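Local coordinates for malate dehydrogenase (Naegleria fowleri, PDB 6UM4), which probably catalyses the reversible, NAD(P)-dependent oxidation of malate to oxaloacetate, as other malate dehydrogenases do, at residues A[221-224]-A[228-231]; A[253-258]-A[329-334]; A[351-356]-A[385-390]. All coordinates share one frame; numbering follows the deposited sequence.

Interaction 1: residues A[221-224]-A[228-231]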
ATOM      1  N   ILE A 221      -9.466   9.626  13.750  1.00 18.87           N
ATOM      2  CA  ILE A 221      -9.340  10.922  13.089  0.54 18.91           C
ATOM      3  C   ILE A 221      -7.894  11.092  12.644  1.00 18.47           C
ATOM      4  O   ILE A 221      -6.975  11.040  13.464  1.00 18.28           O
ATOM      5  CB  ILE A 221      -9.763  12.084  14.002  0.54 19.34           C
ATOM      6  CG1 ILE A 221     -11.289  12.238  14.065  0.54 19.94           C
ATOM      7  CG2 ILE A 221      -9.155  13.383  13.493  0.54 19.38           C
ATOM      8  CD1 ILE A 221     -12.001  11.231  14.943  0.54 20.19           C
ATOM      9  N   VAL A 222      -7.698  11.292  11.339  1.00 21.58           N
ATOM     10  CA  VAL A 222      -6.390  11.568  10.761  1.00 22.85           C
ATOM     11  C   VAL A 222      -6.257  13.034  10.366  1.00 26.22           C
ATOM     12  O   VAL A 222      -5.195  13.635  10.544  1.00 33.07           O
ATOM     13  CB  VAL A 222      -6.110  10.646   9.544  1.00 18.30           C
ATOM     14  CG1 VAL A 222      -4.821  11.044   8.857  1.00 17.86           C
ATOM     15  CG2 VAL A 222      -6.034   9.194   9.978  1.00 17.74           C
ATOM     16  N   ALA A 223      -7.322  13.618   9.818  1.00 23.93           N
ATOM     17  CA  ALA A 223      -7.273  14.991   9.339  1.00 23.77           C
ATOM     18  C   ALA A 223      -6.922  15.955  10.466  1.00 25.28           C
ATOM     19  O   ALA A 223      -7.386  15.803  11.597  1.00 28.59           O
ATOM     20  CB  ALA A 223      -8.618  15.380   8.734  1.00 22.02           C
ATOM     21  N   ASN A 224      -6.096  16.962  10.145  1.00 26.14           N
ATOM     22  CA  ASN A 224      -5.678  17.982  11.104  1.00 32.23           C
ATOM     23  C   ASN A 224      -6.716  19.100  11.247  1.00 33.46           C
ATOM     24  O   ASN A 224      -7.498  19.356  10.323  1.00 32.32           O
ATOM     25  CB  ASN A 224      -4.341  18.570  10.698  1.00 36.40           C
ATOM     26  CG  ASN A 224      -3.186  17.785  11.262  1.00 47.74           C
ATOM     27  OD1 ASN A 224      -3.264  17.287  12.389  1.00 49.26           O
ATOM     28  ND2 ASN A 224      -2.110  17.661  10.490  1.00 49.38           N
ATOM     29  N   THR A 228      -8.110  18.043  18.169  1.00 23.15           N
ATOM     30  CA  THR A 228      -9.268  18.916  18.285  1.00 22.81           C
ATOM     31  C   THR A 228     -10.424  18.424  17.417  1.00 24.82           C
ATOM     32  O   THR A 228     -11.590  18.480  17.828  1.00 25.10           O
ATOM     33  CB  THR A 228      -8.851  20.328  17.901  1.00 30.16           C
ATOM     34  OG1 THR A 228      -7.779  20.735  18.764  1.00 30.16           O
ATOM     35  CG2 THR A 228     -10.013  21.300  18.066  1.00 23.73           C
ATOM     36  N   ASN A 229     -10.129  17.954  16.203  1.00 21.66           N
ATOM     37  CA  ASN A 229     -11.195  17.388  15.379  1.00 21.67           C
ATOM     38  C   ASN A 229     -11.872  16.224  16.094  1.00 21.59           C
ATOM     39  O   ASN A 229     -13.104  16.123  16.105  1.00 22.09           O
ATOM     40  CB  ASN A 229     -10.638  16.934  14.030  1.00 21.11           C
ATOM     41  CG  ASN A 229     -10.371  18.093  13.084  1.00 25.19           C
ATOM     42  OD1 ASN A 229     -10.900  19.192  13.253  1.00 23.89           O
ATOM     43  ND2 ASN A 229      -9.528  17.852  12.086  1.00 22.85           N
ATOM     44  N   ALA A 230     -11.074  15.344  16.714  1.00 21.10           N
ATOM     45  CA  ALA A 230     -11.639  14.203  17.433  1.00 21.54           C
ATOM     46  C   ALA A 230     -12.523  14.667  18.584  1.00 28.08           C
ATOM     47  O   ALA A 230     -13.615  14.119  18.818  1.00 22.40           O
ATOM     48  CB  ALA A 230     -10.504  13.320  17.960  1.00 20.62           C
ATOM     49  N   MET A 231     -12.060  15.684  19.312  1.00 27.71           N
ATOM     50  CA  MET A 231     -12.836  16.223  20.415  1.00 23.17           C
ATOM     51  C   MET A 231     -14.176  16.771  19.939  1.00 23.86           C
ATOM     52  O   MET A 231     -15.196  16.603  20.613  1.00 25.18           O
ATOM     53  CB  MET A 231     -12.038  17.313  21.106  1.00 23.46           C
ATOM     54  CG  MET A 231     -12.760  17.855  22.336  1.00 34.59           C
ATOM     55  SD  MET A 231     -12.359  19.588  22.486  1.00 48.30           S
ATOM     56  CE  MET A 231     -13.189  20.210  21.034  1.00 40.77           C
TER
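Asn229 and Ala223 meet in a side-chain-to-backbone hydrogen bond, set beside an apolar contact of Ile221, where strand 218-221 of the parallel Rossmann sheet gives way to helix 226-235. The amide of Asn229 reaches back from the first turn of the helix, and its ND2 donates to Ala223 O at 3.0 Å. The bond is bent, 147° at the hydrogen, and the donor stands well above the carbonyl plane of Ala223, while the oxygen lies close to the amide plane of Asn229. Asn224 O is also near, 3.1 Å from Asn229 ND2, so this one nitrogen sits beside two successive carbonyls of the loop. In the conformer given here, Ile221 uses two branches. CG2, anti to the backbone N, touches Asn229 CB at 3.9 Å, whereas CD1, at the end of the other branch, packs on Ala230 CB at 4.0 Å. The polar contact thus falls on the loop and the apolar one on the end of the strand, with the side chain of Asn229 taking part in both. Phe202 of helix 191-212 touches Ile221, Ala223 and Asn229, and strand 245-247 lies alongside through Ile245, on Ile221, and Ala247, on Ala230.

Interaction 2: residues A[253-258]-A[329-334]; sequences HDRGLA and KSSAAS
Arg255 extends from helix 250-264 to Ser331, at the N-cap position of helix 332-348 though its hydroxyl makes no capping bond, in a small contact between a helix and the N-terminus of another in the C-terminal domain of the lactate/malate dehydrogenase fold. Ser331 also centres an inverse gamma turn, which bends the chain just before the helix begins. The tight part is a single approach: Arg255 NH2 lies 2.9 Å from Ser331 OG, which sits at the edge of the guanidinium and near its plane. The angle is poor for a hydrogen bond, so this is a close polar approach. The chain of Arg255 is extended from CG to NE, which carries the guanidinium out from its helix to Ser331. On the Ser331 side, chi1 of 46° places OG between the backbone N and the carbonyl carbon, facing the arginine. The looser part runs through one water between Arg255 and Ser334, whose side chains do not touch directly. Ser334 OG is also hydrogen-bonded to OE2 of Glu149 of the second subunit, and Asp152 of that subunit forms a long, weak ion pair with Arg255 NE, placing the contact at the dimer interface. The bridging water accepts from Arg255 NH2 at 3.1 Å and donates to Ser334 OG at 2.6 Å.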
ATOM      1  N   HIS A 253       4.740   8.641  16.528  1.00 17.86           N
ATOM      2  CA  HIS A 253       5.300   7.522  17.277  1.00 18.03           C
ATOM      3  C   HIS A 253       6.285   6.717  16.431  1.00 24.58           C
ATOM      4  O   HIS A 253       7.440   6.510  16.823  1.00 22.83           O
ATOM      5  CB  HIS A 253       4.150   6.643  17.778  1.00 20.20           C
ATOM      6  CG  HIS A 253       4.590   5.440  18.542  1.00 22.64           C
ATOM      7  ND1 HIS A 253       4.517   5.367  19.915  1.00 27.11           N
ATOM      8  CD2 HIS A 253       5.098   4.255  18.127  1.00 28.39           C
ATOM      9  CE1 HIS A 253       4.965   4.191  20.318  1.00 26.59           C
ATOM     10  NE2 HIS A 253       5.321   3.494  19.252  1.00 28.22           N
ATOM     11  N   ASP A 254       5.849   6.285  15.248  1.00 18.87           N
ATOM     12  CA  ASP A 254       6.714   5.490  14.394  1.00 17.85           C
ATOM     13  C   ASP A 254       7.918   6.290  13.910  1.00 22.10           C
ATOM     14  O   ASP A 254       8.976   5.709  13.636  1.00 19.95           O
ATOM     15  CB  ASP A 254       5.918   4.930  13.194  1.00 19.03           C
ATOM     16  CG  ASP A 254       4.913   3.856  13.607  1.00 25.39           C
ATOM     17  OD1 ASP A 254       5.043   3.295  14.730  1.00 22.55           O
ATOM     18  OD2 ASP A 254       3.972   3.588  12.818  1.00 29.26           O
ATOM     19  N   ARG A 255       7.762   7.603  13.723  1.00 24.44           N
ATOM     20  CA  ARG A 255       8.907   8.408  13.316  1.00 22.43           C
ATOM     21  C   ARG A 255       9.953   8.455  14.417  1.00 25.57           C
ATOM     22  O   ARG A 255      11.156   8.409  14.136  1.00 23.19           O
ATOM     23  CB  ARG A 255       8.461   9.815  12.931  1.00 23.21           C
ATOM     24  CG  ARG A 255       7.759   9.875  11.590  1.00 23.37           C
ATOM     25  CD  ARG A 255       7.066  11.198  11.411  1.00 25.41           C
ATOM     26  NE  ARG A 255       6.726  11.448  10.018  1.00 24.21           N
ATOM     27  CZ  ARG A 255       5.916  12.418   9.624  1.00 25.58           C
ATOM     28  NH1 ARG A 255       5.349  13.218  10.529  1.00 22.29           N
ATOM     29  NH2 ARG A 255       5.657  12.577   8.335  1.00 28.92           N
ATOM     30  N   GLY A 256       9.509   8.540  15.675  1.00 19.56           N
ATOM     31  CA  GLY A 256      10.441   8.460  16.786  1.00 19.31           C
ATOM     32  C   GLY A 256      11.179   7.137  16.817  1.00 25.33           C
ATOM     33  O   GLY A 256      12.403   7.098  16.998  1.00 22.31           O
ATOM     34  N   LEU A 257      10.441   6.033  16.648  1.00 19.20           N
ATOM     35  CA  LEU A 257      11.074   4.721  16.594  1.00 19.47           C
ATOM     36  C   LEU A 257      12.128   4.674  15.504  1.00 21.25           C
ATOM     37  O   LEU A 257      13.180   4.053  15.679  1.00 23.30           O
ATOM     38  CB  LEU A 257      10.034   3.621  16.368  1.00 20.90           C
ATOM     39  CG  LEU A 257       8.947   3.399  17.410  1.00 20.10           C
ATOM     40  CD1 LEU A 257       8.058   2.279  16.950  1.00 18.97           C
ATOM     41  CD2 LEU A 257       9.566   3.042  18.747  1.00 22.75           C
ATOM     42  N   ALA A 258      11.864   5.304  14.360  1.00 24.32           N
ATOM     43  CA  ALA A 258      12.860   5.237  13.293  1.00 24.46           C
ATOM     44  C   ALA A 258      14.068   6.096  13.619  1.00 20.34           C
ATOM     45  O   ALA A 258      15.191   5.730  13.258  1.00 20.88           O
ATOM     46  CB  ALA A 258      12.266   5.632  11.939  1.00 19.48           C
ATOM     47  N   LYS A 329       6.382  16.140  -2.188  1.00 39.18           N
ATOM     48  CA  LYS A 329       5.017  15.836  -1.792  1.00 34.72           C
ATOM     49  C   LYS A 329       5.050  15.413  -0.336  1.00 31.84           C
ATOM     50  O   LYS A 329       6.105  15.054   0.188  1.00 34.93           O
ATOM     51  CB  LYS A 329       4.395  14.725  -2.655  1.00 28.49           C
ATOM     52  N   SER A 330       3.890  15.458   0.315  1.00 23.84           N
ATOM     53  CA  SER A 330       3.813  15.059   1.713  1.00 29.51           C
ATOM     54  C   SER A 330       3.835  13.533   1.830  1.00 34.93           C
ATOM     55  O   SER A 330       3.668  12.803   0.848  1.00 38.09           O
ATOM     56  CB  SER A 330       2.558  15.626   2.374  1.00 25.32           C
ATOM     57  OG  SER A 330       1.412  15.035   1.793  1.00 36.39           O
ATOM     58  N   SER A 331       4.026  13.055   3.060  1.00 30.65           N
ATOM     59  CA  SER A 331       4.303  11.642   3.320  1.00 31.50           C
ATOM     60  C   SER A 331       3.015  10.814   3.429  1.00 22.28           C
ATOM     61  O   SER A 331       2.727  10.192   4.448  1.00 23.69           O
ATOM     62  CB  SER A 331       5.138  11.516   4.590  1.00 38.47           C
ATOM     63  OG  SER A 331       4.604  12.323   5.626  1.00 39.20           O
ATOM     64  N   ALA A 332       2.269  10.759   2.326  1.00 23.05           N
ATOM     65  CA  ALA A 332       0.988  10.055   2.328  1.00 19.67           C
ATOM     66  C   ALA A 332       1.141   8.575   2.665  1.00 18.56           C
ATOM     67  O   ALA A 332       0.328   8.006   3.403  1.00 18.21           O
ATOM     68  CB  ALA A 332       0.315  10.227   0.977  1.00 24.79           C
ATOM     69  N   ALA A 333       2.146   7.919   2.096  1.00 20.51           N
ATOM     70  CA  ALA A 333       2.268   6.478   2.271  1.00 18.60           C
ATOM     71  C   ALA A 333       2.525   6.120   3.734  1.00 20.77           C
ATOM     72  O   ALA A 333       1.961   5.151   4.251  1.00 24.61           O
ATOM     73  CB  ALA A 333       3.385   5.936   1.369  1.00 19.05           C
ATOM     74  N   SER A 334       3.409   6.858   4.418  1.00 22.92           N
ATOM     75  CA  SER A 334       3.623   6.518   5.823  1.00 17.76           C
ATOM     76  C   SER A 334       2.443   6.936   6.706  1.00 17.47           C
ATOM     77  O   SER A 334       2.146   6.252   7.689  1.00 20.27           O
ATOM     78  CB  SER A 334       4.968   7.085   6.327  1.00 22.16           C
ATOM     79  OG  SER A 334       5.191   8.423   5.926  1.00 27.82           O
TER
HETATM   80  O   HOH W   1       6.737   9.870   7.348  1.00 25.53           O

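Interaction 3: residues A[351-356]-A[385-390]; sequences SEWVSM and GVIEGL
Trp353 lies with one face of its indole against Ile387, whose CG1 stands 3.7 Å from the centroid of the five-membered ring and only 7° off the ring normal, a CH-pi contact over the face. The two side chains cross at about a right angle, and the isoleucine spreads its branches along the indole. Ile387 CD1 lies over the same face, 3.5 Å from Trp353 NE1, while CG2 lies by the CE2-CZ2 rim of the six-membered ring, 3.6 Å from Trp353 CZ2. This spread follows from the torsions of Ile387: with CG1 beside the backbone N (chi1 -56°), the CG1-CD1 branch lies over the five-membered ring and CG2, anti to the backbone N, by the rim of the six-membered one. Leu390 then meets the far end of the indole from the opposite direction, its CD2 3.7 Å from Trp353 CH2, in an oblique apolar contact. The OH of Tyr364 is hydrogen-bonded to Ile387 O and to Leu390 N, joining the two ends of this loop. Arg273 of strand 271-277 also touches Trp353. The contact lies near the surface, at the edge of the three-stranded antiparallel sheet formed by 353-359, 371-380 and 383-386. Trp353, near the start of one outer strand, meets the loop that follows the other, by side chains, in the alpha/beta C-terminal domain of the lactate/malate dehydrogenase family.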
ATOM      1  N   SER A 351       1.333  -5.825  22.148  1.00 34.08           N
ATOM      2  CA  SER A 351       1.950  -5.941  23.468  1.00 40.18           C
ATOM      3  C   SER A 351       2.855  -4.763  23.812  1.00 34.23           C
ATOM      4  O   SER A 351       3.194  -4.587  24.988  1.00 37.98           O
ATOM      5  CB  SER A 351       2.723  -7.256  23.565  1.00 45.24           C
ATOM      6  OG  SER A 351       3.638  -7.383  22.489  1.00 52.38           O
ATOM      7  N   GLU A 352       3.252  -3.963  22.834  1.00 29.00           N
ATOM      8  CA  GLU A 352       4.140  -2.836  23.071  1.00 31.72           C
ATOM      9  C   GLU A 352       3.331  -1.578  23.341  1.00 30.77           C
ATOM     10  O   GLU A 352       2.176  -1.462  22.929  1.00 30.87           O
ATOM     11  CB  GLU A 352       5.060  -2.612  21.873  1.00 30.27           C
ATOM     12  CG  GLU A 352       5.993  -3.784  21.615  1.00 38.02           C
ATOM     13  CD  GLU A 352       7.156  -3.823  22.590  1.00 46.53           C
ATOM     14  OE1 GLU A 352       7.479  -2.767  23.186  1.00 45.68           O
ATOM     15  OE2 GLU A 352       7.719  -4.921  22.787  1.00 51.28           O
ATOM     16  N   TRP A 353       3.955  -0.626  24.033  1.00 27.40           N
ATOM     17  CA  TRP A 353       3.359   0.696  24.134  1.00 26.03           C
ATOM     18  C   TRP A 353       3.139   1.255  22.738  1.00 22.93           C
ATOM     19  O   TRP A 353       4.040   1.220  21.892  1.00 22.28           O
ATOM     20  CB  TRP A 353       4.261   1.670  24.886  1.00 26.33           C
ATOM     21  CG  TRP A 353       4.549   1.378  26.302  1.00 24.67           C
ATOM     22  CD1 TRP A 353       4.265   0.238  26.989  1.00 23.22           C
ATOM     23  CD2 TRP A 353       5.244   2.242  27.212  1.00 24.68           C
ATOM     24  NE1 TRP A 353       4.740   0.343  28.284  1.00 24.56           N
ATOM     25  CE2 TRP A 353       5.342   1.566  28.439  1.00 25.06           C
ATOM     26  CE3 TRP A 353       5.792   3.525  27.104  1.00 24.65           C
ATOM     27  CZ2 TRP A 353       5.958   2.132  29.551  1.00 28.12           C
ATOM     28  CZ3 TRP A 353       6.409   4.082  28.214  1.00 23.20           C
ATOM     29  CH2 TRP A 353       6.488   3.385  29.414  1.00 24.17           C
ATOM     30  N   VAL A 354       1.958   1.809  22.502  1.00 23.34           N
ATOM     31  CA  VAL A 354       1.743   2.616  21.315  1.00 19.49           C
ATOM     32  C   VAL A 354       1.169   3.943  21.779  1.00 20.73           C
ATOM     33  O   VAL A 354       0.730   4.093  22.925  1.00 21.67           O
ATOM     34  CB  VAL A 354       0.827   1.920  20.273  1.00 19.26           C
ATOM     35  CG1 VAL A 354       1.466   0.624  19.811  1.00 25.50           C
ATOM     36  CG2 VAL A 354      -0.571   1.661  20.846  1.00 20.10           C
ATOM     37  N   SER A 355       1.261   4.936  20.899  1.00 18.91           N
ATOM     38  CA  SER A 355       0.693   6.253  21.149  1.00 20.06           C
ATOM     39  C   SER A 355      -0.634   6.383  20.418  1.00 19.77           C
ATOM     40  O   SER A 355      -0.745   6.001  19.251  1.00 18.30           O
ATOM     41  CB  SER A 355       1.643   7.368  20.711  1.00 19.53           C
ATOM     42  OG  SER A 355       2.873   7.332  21.424  1.00 21.36           O
ATOM     43  N   MET A 356      -1.628   6.908  21.125  1.00 18.98           N
ATOM     44  CA  MET A 356      -2.935   7.288  20.617  1.00 18.92           C
ATOM     45  C   MET A 356      -3.338   8.576  21.319  1.00 21.31           C
ATOM     46  O   MET A 356      -3.058   8.735  22.509  1.00 23.59           O
ATOM     47  CB  MET A 356      -3.994   6.206  20.902  1.00 19.95           C
ATOM     48  CG  MET A 356      -3.711   4.833  20.233  1.00 26.62           C
ATOM     49  SD  MET A 356      -4.837   3.531  20.821  1.00 31.03           S
ATOM     50  CE  MET A 356      -6.327   3.894  19.884  1.00 35.55           C
ATOM     51  N   GLY A 385      -5.706   1.009  27.419  1.00 32.27           N
ATOM     52  CA  GLY A 385      -5.474   1.599  28.727  1.00 31.07           C
ATOM     53  C   GLY A 385      -4.155   2.345  28.806  1.00 30.73           C
ATOM     54  O   GLY A 385      -3.108   1.867  28.336  1.00 29.68           O
ATOM     55  N   VAL A 386      -4.199   3.540  29.393  1.00 27.03           N
ATOM     56  CA  VAL A 386      -2.986   4.322  29.561  1.00 29.90           C
ATOM     57  C   VAL A 386      -2.012   3.558  30.445  1.00 25.84           C
ATOM     58  O   VAL A 386      -2.406   2.945  31.444  1.00 28.51           O
ATOM     59  CB  VAL A 386      -3.338   5.696  30.155  1.00 33.19           C
ATOM     60  CG1 VAL A 386      -2.085   6.496  30.440  1.00 32.06           C
ATOM     61  CG2 VAL A 386      -4.266   6.445  29.202  1.00 26.89           C
ATOM     62  N   ILE A 387      -0.729   3.583  30.072  1.00 24.90           N
ATOM     63  CA  ILE A 387       0.287   2.967  30.912  1.00 26.48           C
ATOM     64  C   ILE A 387       0.308   3.702  32.240  1.00 28.14           C
ATOM     65  O   ILE A 387       0.429   4.933  32.275  1.00 33.94           O
ATOM     66  CB  ILE A 387       1.662   3.005  30.225  1.00 24.55           C
ATOM     67  CG1 ILE A 387       1.611   2.346  28.851  1.00 23.73           C
ATOM     68  CG2 ILE A 387       2.710   2.308  31.093  1.00 25.40           C
ATOM     69  CD1 ILE A 387       1.325   0.858  28.919  1.00 24.26           C
ATOM     70  N   GLU A 388       0.161   2.964  33.335  1.00 33.90           N
ATOM     71  CA  GLU A 388       0.030   3.574  34.656  1.00 38.18           C
ATOM     72  C   GLU A 388       1.350   3.567  35.405  1.00 39.39           C
ATOM     73  O   GLU A 388       2.258   2.790  35.110  1.00 41.73           O
ATOM     74  CB  GLU A 388      -1.015   2.844  35.499  1.00 44.51           C
ATOM     75  CG  GLU A 388      -2.427   2.935  34.971  1.00 52.63           C
ATOM     76  CD  GLU A 388      -3.394   2.089  35.768  1.00 60.36           C
ATOM     77  OE1 GLU A 388      -2.956   1.438  36.744  1.00 63.44           O
ATOM     78  OE2 GLU A 388      -4.583   2.043  35.388  1.00 63.97           O
ATOM     79  N   GLY A 389       1.450   4.457  36.385  1.00 47.29           N
ATOM     80  CA  GLY A 389       2.563   4.394  37.311  1.00 49.20           C
ATOM     81  C   GLY A 389       3.844   5.050  36.855  1.00 43.00           C
ATOM     82  O   GLY A 389       4.862   4.914  37.538  1.00 37.25           O
ATOM     83  N   LEU A 390       3.835   5.750  35.738  1.00 38.18           N
ATOM     84  CA  LEU A 390       5.082   6.285  35.221  1.00 32.53           C
ATOM     85  C   LEU A 390       5.484   7.519  36.021  1.00 34.04           C
ATOM     86  O   LEU A 390       4.667   8.427  36.200  1.00 31.28           O
ATOM     87  CB  LEU A 390       4.950   6.618  33.742  1.00 26.84           C
ATOM     88  CG  LEU A 390       4.591   5.447  32.825  1.00 28.84           C
ATOM     89  CD1 LEU A 390       4.373   5.945  31.414  1.00 24.97           C
ATOM     90  CD2 LEU A 390       5.688   4.390  32.863  1.00 28.53           C
TER

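Overall arrangement
From the N terminus, interaction 1 comes first and closes a short loop, strand 218-221 to helix 226-235, inside the NAD-binding domain. Interaction 2 follows, joining helix 250-264 to the start of helix 332-348 across 70 intervening residues. Interaction 3 closes last, spanning the 28 residues between 351-356 and 385-390. The three run in series, without nesting or crossing. Interactions 2 and 3 share the C-terminal domain and touch: His253 ND1 lies 3.0 Å from Ser355 OG, probably hydrogen-bonded, although their centres are 21 Å apart. Interaction 1 touches neither, its nearest atoms being about 8 Å from interaction 2 and about 9 Å from interaction 3.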